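Local structure of FKBO (Streptomyces hygroscopicus, 4BPS) at residues D50-L53 / P58-A61; T60-T65 / W138-G143; I90-T95 / F123-S128; G101-G106 / A116-N121; G257-Q262 / R303-T308. The protein catalyses the hydrolysis of chorismate to a dihydroxycyclohexadiene carboxylic acid and pyruvate, a step in the biosynthesis of the immunosuppressants FK506 and FK520. All coordinates share one frame; numbering follows the deposited sequence.

Contact 1. Residues D50-L53 / P58-A61; sequences DVSL and PRTA
T60 meets D50 and V51 through CB and OG1. Its CB lies 3.6 Å from D50 O. From there OG1 runs anti to the backbone N (chi1 -160°) and donates to D50 O at 2.8 Å. It comes from well above the carbonyl plane, so the bond is not aimed at a lone pair. OG1 also lies against V51 CG2 at 3.8 Å. R104 NH1 donates to the same OG1 from the neighbouring sheet. The methyl, CG2, leaves the hairpin and packs on V102.

The segments run along the hairpin of strands 52-54 and 57-62, at the margin of a five-stranded sheet. S52 and R59 form an antiparallel hydrogen-bonded pair: S52 N to R59 O is 3.1 Å and R59 N to S52 O is 2.8 Å. L53 and P58 make the next, non-hydrogen-bonded pair, a place that suits a residue without an N-H. Their side chains lie side by side, L53 CD2 3.8 Å from P58 CD.

On the face with S52 and R59, one water bonds S52 OG at 2.7 Å, can donate to D50 O, and accepts a weak bond from R59 NH1. The firmer partner of R59 is E43, through a salt bridge.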
# COMPACT_ATOMS: atom_id res chain seq x y z
N ASP A 50 -2.03 -7.39 17.55
CA ASP A 50 -2.06 -5.95 17.82
C ASP A 50 -0.86 -5.27 17.16
O ASP A 50 -0.03 -5.92 16.51
CB ASP A 50 -2.14 -5.64 19.34
CG ASP A 50 -0.83 -5.89 20.12
OD1 ASP A 50 0.15 -6.45 19.56
OD2 ASP A 50 -0.80 -5.53 21.32
N VAL A 51 -0.81 -3.95 17.28
CA VAL A 51 0.33 -3.17 16.84
C VAL A 51 1.21 -2.90 18.06
O VAL A 51 0.69 -2.52 19.13
CB VAL A 51 -0.12 -1.84 16.24
CG1 VAL A 51 1.06 -0.97 15.91
CG2 VAL A 51 -0.99 -2.07 15.01
N SER A 52 2.52 -3.06 17.92
CA SER A 52 3.42 -2.82 19.04
C SER A 52 4.77 -2.39 18.50
O SER A 52 5.00 -2.43 17.29
CB SER A 52 3.58 -4.10 19.90
OG SER A 52 4.24 -5.10 19.18
N LEU A 53 5.65 -1.99 19.41
CA LEU A 53 7.07 -1.77 19.09
C LEU A 53 7.87 -2.99 19.54
O LEU A 53 7.73 -3.46 20.68
CB LEU A 53 7.61 -0.55 19.82
CG LEU A 53 7.04 0.80 19.40
CD1 LEU A 53 7.51 1.87 20.37
CD2 LEU A 53 7.45 1.20 17.97
N PRO A 58 8.04 -0.61 14.81
CA PRO A 58 6.62 -0.95 14.75
C PRO A 58 6.42 -2.28 14.04
O PRO A 58 7.06 -2.54 13.01
CB PRO A 58 6.02 0.18 13.91
CG PRO A 58 6.92 1.32 14.10
CD PRO A 58 8.30 0.74 14.29
N ARG A 59 5.49 -3.08 14.56
CA ARG A 59 5.20 -4.37 13.98
C ARG A 59 3.73 -4.72 14.13
O ARG A 59 3.12 -4.42 15.16
CB ARG A 59 6.05 -5.43 14.70
CG ARG A 59 5.77 -6.86 14.35
CD ARG A 59 4.85 -7.46 15.41
NE ARG A 59 4.53 -8.85 15.12
CZ ARG A 59 4.03 -9.70 16.01
NH1 ARG A 59 3.82 -9.30 17.26
NH2 ARG A 59 3.77 -10.95 15.66
N THR A 60 3.18 -5.39 13.12
CA THR A 60 1.89 -6.04 13.29
C THR A 60 1.80 -7.16 12.27
O THR A 60 2.57 -7.20 11.31
CB THR A 60 0.72 -5.06 13.14
OG1 THR A 60 -0.47 -5.60 13.75
CG2 THR A 60 0.39 -4.74 11.68
N ALA A 61 0.84 -8.07 12.47
CA ALA A 61 0.55 -9.12 11.52
C ALA A 61 -0.81 -8.88 10.91
O ALA A 61 -1.76 -8.53 11.63
CB ALA A 61 0.59 -10.48 12.20
O HOH W 1 2.55 -6.62 17.65

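Contact 2. Residues T60-T65 / W138-G143; sequences TAVHTT and WNYVSG
V62 and T64 pack methyl groups on the ring of Y140. V62 CG2 sits over one face, 4.3 Å from the ring centroid and 10° off the normal, a CH-pi contact. Its other methyl, CG1, is 4.0 Å from Y140 CD2. V62 holds CG1 anti to its carbonyl carbon (chi1 -69°), and this leaves CG2 over the ring face. T64 CG2 approaches obliquely and comes within 3.6 Å of Y140 CD1.

The next shell sets these groups in place. H63 is the centre of an inverse gamma turn, closed by a weak bond from T64 N to V62 O. On either side of the turn, V62 and T64 both point at the tyrosine. T64 OG1 bonds H44 ND1, which leaves the methyl for the ring. At the far end of the ring, Y140 OH bonds K297 NZ.

The contact is buried. It joins strand 57-62 of one sheet to strand 133-142 of another, in a protein built on the YjgF fold. Y140 stands about 9 Å, side chain to side chain, from the proton acceptor E338. The preceding residue, N139, touches the bound 3-(2-carboxyethyl)benzoic acid.

No hydrogen bond crosses between the segments. The bond at the hydroxyl holds the far end of the ring, and the methyls on its flat part probably limit its rotation.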
# COMPACT_ATOMS: atom_id res chain seq x y z
N THR A 60 3.18 -5.39 13.12
CA THR A 60 1.89 -6.04 13.29
C THR A 60 1.80 -7.16 12.27
O THR A 60 2.57 -7.20 11.31
CB THR A 60 0.72 -5.06 13.14
OG1 THR A 60 -0.47 -5.60 13.75
CG2 THR A 60 0.39 -4.74 11.68
N ALA A 61 0.84 -8.07 12.47
CA ALA A 61 0.55 -9.12 11.52
C ALA A 61 -0.81 -8.88 10.91
O ALA A 61 -1.76 -8.53 11.63
CB ALA A 61 0.59 -10.48 12.20
N VAL A 62 -0.91 -9.06 9.59
CA VAL A 62 -2.19 -8.94 8.90
C VAL A 62 -2.54 -10.25 8.22
O VAL A 62 -1.65 -11.02 7.80
CB VAL A 62 -2.18 -7.76 7.87
CG1 VAL A 62 -2.13 -6.43 8.61
CG2 VAL A 62 -1.01 -7.90 6.86
N HIS A 63 -3.83 -10.52 8.16
CA HIS A 63 -4.33 -11.82 7.68
C HIS A 63 -4.61 -11.73 6.18
O HIS A 63 -5.75 -11.70 5.73
CB HIS A 63 -5.55 -12.23 8.49
CG HIS A 63 -5.96 -13.66 8.28
ND1 HIS A 63 -6.86 -14.29 9.12
CD2 HIS A 63 -5.63 -14.56 7.32
CE1 HIS A 63 -7.04 -15.53 8.69
NE2 HIS A 63 -6.31 -15.71 7.60
N THR A 64 -3.52 -11.69 5.42
CA THR A 64 -3.60 -11.43 3.99
C THR A 64 -3.42 -12.66 3.11
O THR A 64 -3.42 -12.54 1.88
CB THR A 64 -2.59 -10.37 3.59
OG1 THR A 64 -1.33 -10.72 4.18
CG2 THR A 64 -3.05 -8.98 4.07
N THR A 65 -3.32 -13.85 3.71
CA THR A 65 -3.35 -15.07 2.92
C THR A 65 -3.90 -16.24 3.73
O THR A 65 -4.21 -16.08 4.90
CB THR A 65 -1.98 -15.35 2.26
OG1 THR A 65 -2.20 -16.27 1.16
CG2 THR A 65 -0.98 -15.88 3.29
N TRP A 138 -1.06 1.87 3.01
CA TRP A 138 -1.66 0.57 2.74
C TRP A 138 -2.83 0.40 3.70
O TRP A 138 -2.74 0.77 4.87
CB TRP A 138 -0.70 -0.58 3.00
CG TRP A 138 0.50 -0.70 2.09
CD1 TRP A 138 0.64 -1.58 1.06
CD2 TRP A 138 1.75 0.04 2.18
NE1 TRP A 138 1.90 -1.45 0.51
CE2 TRP A 138 2.59 -0.47 1.16
CE3 TRP A 138 2.24 1.04 3.02
CZ2 TRP A 138 3.90 -0.00 0.96
CZ3 TRP A 138 3.53 1.50 2.82
CH2 TRP A 138 4.35 0.97 1.80
N ASN A 139 -3.89 -0.21 3.20
CA ASN A 139 -5.10 -0.51 3.98
C ASN A 139 -5.44 -1.98 3.76
O ASN A 139 -5.77 -2.39 2.64
CB ASN A 139 -6.28 0.36 3.52
CG ASN A 139 -5.92 1.83 3.47
OD1 ASN A 139 -5.94 2.51 4.49
ND2 ASN A 139 -5.57 2.33 2.27
N TYR A 140 -5.34 -2.74 4.84
CA TYR A 140 -5.67 -4.18 4.84
C TYR A 140 -7.02 -4.30 5.54
O TYR A 140 -7.10 -4.09 6.75
CB TYR A 140 -4.58 -4.98 5.54
CG TYR A 140 -3.21 -4.80 4.88
CD1 TYR A 140 -2.92 -5.43 3.68
CD2 TYR A 140 -2.23 -3.99 5.44
CE1 TYR A 140 -1.70 -5.29 3.06
CE2 TYR A 140 -0.99 -3.83 4.83
CZ TYR A 140 -0.73 -4.49 3.64
OH TYR A 140 0.47 -4.39 2.99
N VAL A 141 -8.06 -4.57 4.75
CA VAL A 141 -9.46 -4.37 5.16
C VAL A 141 -10.13 -5.73 5.29
O VAL A 141 -10.45 -6.36 4.29
CB VAL A 141 -10.19 -3.48 4.13
CG1 VAL A 141 -11.66 -3.27 4.54
CG2 VAL A 141 -9.49 -2.12 3.96
N SER A 142 -10.36 -6.18 6.53
CA SER A 142 -11.02 -7.44 6.75
C SER A 142 -12.43 -7.47 6.14
O SER A 142 -13.26 -6.61 6.41
CB SER A 142 -11.14 -7.68 8.23
OG SER A 142 -11.83 -8.89 8.48
N GLY A 143 -12.69 -8.47 5.31
CA GLY A 143 -14.02 -8.61 4.73
C GLY A 143 -14.36 -7.47 3.78
O GLY A 143 -15.49 -6.97 3.79

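Contact 3. Residues I90-T95 / F123-S128; sequences IAWART and FQLTRS
Apolar contacts come first, and L125 makes all of them. Its CD2 wedges between I90 and W92, 3.7 Å from I90 CG2 and 3.6 Å from W92 CD1. I90 and L125 meet tip to tip, and I90 CD1 also reaches back to L125 CB at 4.1 Å. L125 CD2 comes to the indole obliquely, on its five-membered ring. L125 CG is anti to the backbone N (chi1 -175°), which sends the isobutyl group out from the helix to the strand.

The polar bonds lie to the side of this contact. W92 NE1 donates to D87 OD2 on strand 83-87, so the buried indole N-H is satisfied, and this probably helps hold the ring's rotation. Within the helix, T126 OG1 donates to F123 O at 2.8 Å. R127 N bonds the same oxygen at 3.0 Å, and both donors reach it from the same face of its plane. On the outer side, R127 NH2 bonds Q124 OE1 at 2.9 Å.

The elements joined are strand 90-94 of the six-stranded sheet and helix 112-129, which packs across that sheet. I90 also rests on V103 of the next strand.

With no hydrogen bond between strand and helix, the fit depends on shape. The leucine packs, mainly through CD2, between an isoleucine and an indole whose N-H is bonded to an aspartate.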
# COMPACT_ATOMS: atom_id res chain seq x y z
N ILE A 90 -0.98 4.34 17.09
CA ILE A 90 -0.02 4.28 16.00
C ILE A 90 1.35 3.99 16.58
O ILE A 90 1.87 4.81 17.37
CB ILE A 90 0.04 5.62 15.22
CG1 ILE A 90 -1.35 6.08 14.74
CG2 ILE A 90 1.01 5.49 14.04
CD1 ILE A 90 -1.38 7.55 14.29
N ALA A 91 1.95 2.87 16.18
CA ALA A 91 3.36 2.63 16.48
C ALA A 91 4.18 3.20 15.35
O ALA A 91 3.88 2.94 14.19
CB ALA A 91 3.63 1.14 16.67
N TRP A 92 5.22 3.96 15.69
CA TRP A 92 6.00 4.65 14.68
C TRP A 92 7.48 4.63 15.00
O TRP A 92 7.90 4.50 16.16
CB TRP A 92 5.51 6.09 14.51
CG TRP A 92 5.48 6.91 15.79
CD1 TRP A 92 4.41 7.06 16.64
CD2 TRP A 92 6.56 7.66 16.36
NE1 TRP A 92 4.76 7.85 17.70
CE2 TRP A 92 6.06 8.25 17.54
CE3 TRP A 92 7.89 7.90 15.98
CZ2 TRP A 92 6.85 9.05 18.37
CZ3 TRP A 92 8.67 8.72 16.81
CH2 TRP A 92 8.15 9.27 17.99
N ALA A 93 8.27 4.75 13.93
CA ALA A 93 9.71 4.95 14.03
C ALA A 93 10.09 6.00 13.01
O ALA A 93 9.54 6.01 11.90
CB ALA A 93 10.47 3.65 13.74
N ARG A 94 11.04 6.87 13.36
CA ARG A 94 11.45 7.92 12.43
C ARG A 94 12.97 7.96 12.34
O ARG A 94 13.68 7.70 13.33
CB ARG A 94 10.92 9.30 12.89
CG ARG A 94 11.59 9.85 14.14
CD ARG A 94 10.87 11.14 14.66
NE ARG A 94 11.62 11.72 15.78
CZ ARG A 94 12.69 12.50 15.65
NH1 ARG A 94 13.11 12.87 14.44
NH2 ARG A 94 13.37 12.91 16.71
N THR A 95 13.45 8.30 11.15
CA THR A 95 14.78 8.85 10.98
C THR A 95 14.61 10.36 10.95
O THR A 95 13.50 10.86 11.05
CB THR A 95 15.42 8.37 9.68
OG1 THR A 95 14.69 8.91 8.58
CG2 THR A 95 15.45 6.84 9.62
N PHE A 123 -2.95 11.73 10.13
CA PHE A 123 -2.66 13.09 9.67
C PHE A 123 -2.12 13.92 10.82
O PHE A 123 -1.16 14.69 10.65
CB PHE A 123 -3.88 13.76 9.07
CG PHE A 123 -4.40 13.13 7.79
CD1 PHE A 123 -3.57 12.85 6.71
CD2 PHE A 123 -5.75 12.85 7.66
CE1 PHE A 123 -4.08 12.30 5.54
CE2 PHE A 123 -6.26 12.28 6.50
CZ PHE A 123 -5.42 12.01 5.44
N GLN A 124 -2.73 13.80 12.00
CA GLN A 124 -2.26 14.58 13.14
C GLN A 124 -0.85 14.21 13.57
O GLN A 124 -0.08 15.09 13.93
CB GLN A 124 -3.23 14.43 14.30
CG GLN A 124 -2.83 15.23 15.52
CD GLN A 124 -2.50 16.73 15.23
OE1 GLN A 124 -3.22 17.40 14.48
NE2 GLN A 124 -1.42 17.24 15.82
N LEU A 125 -0.51 12.92 13.56
CA LEU A 125 0.83 12.49 13.94
C LEU A 125 1.87 13.01 12.94
O LEU A 125 2.94 13.48 13.31
CB LEU A 125 0.92 10.96 14.01
CG LEU A 125 2.27 10.45 14.53
CD1 LEU A 125 2.42 10.76 16.01
CD2 LEU A 125 2.41 8.94 14.27
N THR A 126 1.56 12.91 11.65
CA THR A 126 2.49 13.40 10.65
C THR A 126 2.71 14.90 10.83
O THR A 126 3.84 15.38 10.69
CB THR A 126 2.07 13.05 9.21
OG1 THR A 126 0.83 13.69 8.88
CG2 THR A 126 2.00 11.53 9.00
N ARG A 127 1.66 15.64 11.16
CA ARG A 127 1.83 17.07 11.42
C ARG A 127 2.65 17.32 12.69
O ARG A 127 3.61 18.11 12.68
CB ARG A 127 0.48 17.76 11.52
CG ARG A 127 -0.24 17.86 10.22
CD ARG A 127 -1.42 18.80 10.33
NE ARG A 127 -2.46 18.34 11.26
CZ ARG A 127 -3.53 17.62 10.92
NH1 ARG A 127 -3.73 17.24 9.66
NH2 ARG A 127 -4.41 17.27 11.85
N SER A 128 2.28 16.65 13.79
CA SER A 128 2.92 16.90 15.07
C SER A 128 4.40 16.52 15.09
O SER A 128 5.22 17.23 15.68
CB SER A 128 2.20 16.12 16.16
OG SER A 128 2.83 16.30 17.40

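Contact 4. Residues G101-G106 / A116-N121; sequences GVVRTG and AALYTN
L118 CD1 lies over one face of the flat peptide that links R104 to T105. It is 4.0 Å from R104 CA and 4.2 Å from T105 N. The other flat groups take no part in this touch. The R104 side chain starts away from the helix, and its guanidinium group bonds A61 O and G187 O. The Y119 side chain starts away from the strand and its ring does not touch it; its OH bonds N139 OD1, a link from the helix to a residue of the ligand pocket.

The main packing is between V103 and L118, which reach toward each other tip to tip. V103 CG1 is 3.7 Å from both L118 CG and L118 CD2. V103 has this methyl between its backbone N and carbonyl carbon (chi1 56°), pointing at the helix. Its second methyl, CG2, is 4.1 Å from L118 CD1. The leucine thus straddles the valine and also reaches the backbone beyond it. T105 CB is more distant, 4.4 Å from L118 CD1.

Inside the helix, A116 O accepts from T120 N and also from T120 OG1 at 2.9 Å. The two donors come from opposite faces of its plane.

The helix segment runs nearly antiparallel to the strand, at 162°, with 9.2 Å between the axes. This is alpha/beta packing of helix 112-129 on the six-stranded sheet. L118 also touches C191 on the adjacent strand 189-196. On its other flank the helix meets helix 154-169, where A116 and T120 pack on E168.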
# COMPACT_ATOMS: atom_id res chain seq x y z
N GLY A 101 4.76 4.30 10.11
CA GLY A 101 3.76 4.06 11.15
C GLY A 101 2.79 2.96 10.78
O GLY A 101 2.55 2.66 9.60
N VAL A 102 2.21 2.36 11.82
CA VAL A 102 1.25 1.29 11.68
C VAL A 102 0.17 1.46 12.74
O VAL A 102 0.50 1.76 13.89
CB VAL A 102 2.00 -0.06 11.99
CG1 VAL A 102 1.06 -1.25 11.89
CG2 VAL A 102 3.26 -0.26 11.14
N VAL A 103 -1.09 1.26 12.37
CA VAL A 103 -2.20 1.44 13.30
C VAL A 103 -3.36 0.58 12.81
O VAL A 103 -3.49 0.33 11.61
CB VAL A 103 -2.61 2.94 13.37
CG1 VAL A 103 -2.98 3.52 12.00
CG2 VAL A 103 -3.73 3.17 14.38
N ARG A 104 -4.20 0.09 13.71
CA ARG A 104 -5.35 -0.69 13.29
C ARG A 104 -6.56 -0.46 14.16
O ARG A 104 -6.44 0.06 15.28
CB ARG A 104 -4.96 -2.18 13.20
CG ARG A 104 -4.67 -2.85 14.54
CD ARG A 104 -3.97 -4.19 14.39
NE ARG A 104 -4.81 -5.11 13.63
CZ ARG A 104 -4.37 -5.98 12.73
NH1 ARG A 104 -3.07 -6.18 12.52
NH2 ARG A 104 -5.25 -6.71 12.06
N THR A 105 -7.72 -0.84 13.63
CA THR A 105 -8.97 -0.78 14.36
C THR A 105 -9.65 -2.14 14.25
O THR A 105 -9.53 -2.82 13.25
CB THR A 105 -9.84 0.37 13.84
OG1 THR A 105 -10.98 0.51 14.69
CG2 THR A 105 -10.32 0.13 12.40
N GLY A 106 -10.33 -2.55 15.32
CA GLY A 106 -10.80 -3.92 15.42
C GLY A 106 -11.92 -4.33 14.48
O GLY A 106 -12.69 -3.50 13.97
N ALA A 116 -12.31 7.09 9.97
CA ALA A 116 -12.10 8.53 9.97
C ALA A 116 -11.22 8.92 11.16
O ALA A 116 -10.33 9.78 11.04
CB ALA A 116 -13.43 9.29 10.02
N ALA A 117 -11.45 8.28 12.31
CA ALA A 117 -10.65 8.58 13.49
C ALA A 117 -9.19 8.12 13.31
O ALA A 117 -8.26 8.83 13.67
CB ALA A 117 -11.27 7.95 14.73
N LEU A 118 -9.01 6.94 12.73
CA LEU A 118 -7.69 6.40 12.48
C LEU A 118 -6.92 7.32 11.54
O LEU A 118 -5.78 7.71 11.83
CB LEU A 118 -7.86 4.98 11.91
CG LEU A 118 -6.58 4.23 11.58
CD1 LEU A 118 -6.80 2.72 11.66
CD2 LEU A 118 -6.06 4.62 10.19
N TYR A 119 -7.53 7.70 10.42
CA TYR A 119 -6.85 8.60 9.49
C TYR A 119 -6.62 9.98 10.10
O TYR A 119 -5.59 10.59 9.86
CB TYR A 119 -7.58 8.68 8.13
CG TYR A 119 -7.01 7.70 7.13
CD1 TYR A 119 -5.94 8.07 6.34
CD2 TYR A 119 -7.50 6.41 7.02
CE1 TYR A 119 -5.35 7.17 5.46
CE2 TYR A 119 -6.91 5.51 6.15
CZ TYR A 119 -5.84 5.89 5.36
OH TYR A 119 -5.22 5.00 4.50
N THR A 120 -7.58 10.48 10.89
CA THR A 120 -7.34 11.73 11.61
C THR A 120 -6.07 11.64 12.44
O THR A 120 -5.25 12.55 12.46
CB THR A 120 -8.52 12.08 12.50
OG1 THR A 120 -9.65 12.47 11.70
CG2 THR A 120 -8.18 13.25 13.44
N ASN A 121 -5.92 10.52 13.13
CA ASN A 121 -4.77 10.33 13.99
C ASN A 121 -3.47 10.24 13.17
O ASN A 121 -2.44 10.78 13.58
CB ASN A 121 -4.95 9.10 14.89
CG ASN A 121 -6.01 9.33 15.95
OD1 ASN A 121 -6.29 10.48 16.30
ND2 ASN A 121 -6.62 8.27 16.42

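Contact 5. Residues G257-Q262 / R303-T308; sequences GDVTGQ and REDLDT
V259 carries CG1 between its backbone N and carbonyl carbon (chi1 71°), and D305 turns its carboxylate anti to its own carbonyl carbon (chi1 -67°). These two rotations bring a methyl over a carboxylate. V259 CG1 is 3.6 Å from D305 CG and an equal 3.8 Å from OD1 and OD2, so it covers the middle of the flat group. V259 CB adds a contact with D305 OD2 at 3.7 Å. The two side chains slide past each other in opposite directions.

T308 brings its methyl to the same place. T308 CG2 is 3.4 Å from T260 OG1 and 4.1 Å from V259 CG1. The two threonine side chains cross at about a right angle, and no hydrogen bond joins them.

Segment 257-262 holds the start of helix 259-274, and segment 303-308 leads into helix 306-314. Both helices belong to the part of the chain that forms the seven-stranded sheet. D258 is the N-cap of the first helix: its OD1 accepts from G261 N at 2.9 Å, almost straight at 169°. The donor stands above the carboxylate plane.

D305 is buried, and its charge is answered by a salt bridge from OD1 to R302. The apolar methyl on the face of the carboxylate leaves the oxygens to their polar partners. Further along helix 306-314, V309 packs on V259 and V312 on T260. L336 also touches V259. The V259 side chain is about 10 Å from that of the proton acceptor E338.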
# COMPACT_ATOMS: atom_id res chain seq x y z
N GLY A 257 -14.21 -11.89 -15.17
CA GLY A 257 -14.11 -13.33 -15.04
C GLY A 257 -12.84 -13.93 -15.62
O GLY A 257 -12.72 -15.16 -15.63
N ASP A 258 -11.88 -13.10 -16.05
CA ASP A 258 -10.72 -13.56 -16.81
C ASP A 258 -9.46 -13.08 -16.08
O ASP A 258 -8.99 -11.97 -16.29
CB ASP A 258 -10.84 -12.97 -18.23
CG ASP A 258 -9.58 -13.06 -19.06
OD1 ASP A 258 -8.68 -13.88 -18.74
OD2 ASP A 258 -9.51 -12.33 -20.08
N VAL A 259 -8.94 -13.91 -15.17
CA VAL A 259 -7.86 -13.44 -14.32
C VAL A 259 -6.59 -13.20 -15.13
O VAL A 259 -5.79 -12.32 -14.79
CB VAL A 259 -7.60 -14.39 -13.14
CG1 VAL A 259 -6.96 -15.71 -13.59
CG2 VAL A 259 -6.78 -13.70 -12.09
N THR A 260 -6.38 -13.99 -16.18
CA THR A 260 -5.21 -13.78 -17.03
C THR A 260 -5.27 -12.39 -17.68
O THR A 260 -4.30 -11.63 -17.63
CB THR A 260 -5.12 -14.88 -18.09
OG1 THR A 260 -4.87 -16.12 -17.44
CG2 THR A 260 -4.00 -14.60 -19.09
N GLY A 261 -6.40 -12.07 -18.29
CA GLY A 261 -6.56 -10.77 -18.92
C GLY A 261 -6.45 -9.62 -17.93
O GLY A 261 -5.79 -8.61 -18.19
N GLN A 262 -7.08 -9.76 -16.75
CA GLN A 262 -6.94 -8.72 -15.73
C GLN A 262 -5.49 -8.56 -15.31
O GLN A 262 -5.03 -7.44 -15.10
CB GLN A 262 -7.82 -8.97 -14.51
CG GLN A 262 -9.31 -8.80 -14.80
CD GLN A 262 -10.14 -8.74 -13.54
OE1 GLN A 262 -9.63 -8.63 -12.42
NE2 GLN A 262 -11.44 -8.80 -13.70
N ARG A 303 -8.01 -19.10 -4.92
CA ARG A 303 -6.89 -20.02 -4.78
C ARG A 303 -6.56 -20.70 -6.10
O ARG A 303 -5.41 -20.87 -6.46
CB ARG A 303 -7.22 -21.04 -3.67
CG ARG A 303 -6.31 -22.23 -3.55
CD ARG A 303 -4.89 -21.84 -3.35
NE ARG A 303 -4.71 -21.09 -2.12
CZ ARG A 303 -3.58 -20.46 -1.81
NH1 ARG A 303 -2.54 -20.49 -2.66
NH2 ARG A 303 -3.46 -19.82 -0.64
N GLU A 304 -7.60 -21.07 -6.86
CA GLU A 304 -7.40 -21.80 -8.10
C GLU A 304 -6.76 -20.93 -9.19
O GLU A 304 -6.38 -21.45 -10.22
CB GLU A 304 -8.73 -22.40 -8.60
CG GLU A 304 -9.78 -21.35 -9.00
CD GLU A 304 -11.23 -21.82 -8.78
OE1 GLU A 304 -11.67 -22.75 -9.50
OE2 GLU A 304 -11.94 -21.27 -7.92
N ASP A 305 -6.63 -19.62 -8.95
CA ASP A 305 -5.97 -18.71 -9.89
C ASP A 305 -4.53 -18.39 -9.53
O ASP A 305 -3.85 -17.74 -10.34
CB ASP A 305 -6.74 -17.38 -10.00
CG ASP A 305 -8.09 -17.53 -10.65
OD1 ASP A 305 -8.32 -18.51 -11.39
OD2 ASP A 305 -8.93 -16.60 -10.48
N LEU A 306 -4.04 -18.78 -8.35
CA LEU A 306 -2.73 -18.30 -7.95
C LEU A 306 -1.63 -18.77 -8.90
O LEU A 306 -0.79 -17.98 -9.28
CB LEU A 306 -2.39 -18.69 -6.50
CG LEU A 306 -2.57 -17.53 -5.48
CD1 LEU A 306 -4.03 -17.47 -5.03
CD2 LEU A 306 -1.66 -17.57 -4.28
N ASP A 307 -1.64 -20.03 -9.29
CA ASP A 307 -0.58 -20.49 -10.19
C ASP A 307 -0.71 -19.85 -11.58
O ASP A 307 0.28 -19.54 -12.20
CB ASP A 307 -0.53 -22.00 -10.29
CG ASP A 307 0.80 -22.47 -10.85
OD1 ASP A 307 1.85 -22.21 -10.21
OD2 ASP A 307 0.81 -23.08 -11.94
N THR A 308 -1.94 -19.68 -12.06
CA THR A 308 -2.19 -19.01 -13.32
C THR A 308 -1.53 -17.63 -13.30
O THR A 308 -0.79 -17.24 -14.22
CB THR A 308 -3.70 -18.89 -13.57
OG1 THR A 308 -4.28 -20.20 -13.61
CG2 THR A 308 -3.99 -18.17 -14.89

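How the contacts relate
The centre of buried contact 2 is nearest that of the chain, about 11 Å away. Contact 3 is also buried, its centre about 17 Å from that of the chain. Contacts 1, 4 and 5 are partly buried; the centre of contact 5 is farthest, about 21 Å. Contacts 1 and 2 share strand 57-62, while contacts 3 and 4 share helix 112-129 and use neighbouring strands, bonded from A91 N to V102 O. R104 of contact 4 ties its sheet to the strand of contacts 1 and 2. Hydrogen bonds cross only contact 1, within one sheet. The contacts between layers or helices rely on methyl packing: on a ring in contact 2, on a carboxylate in contact 5.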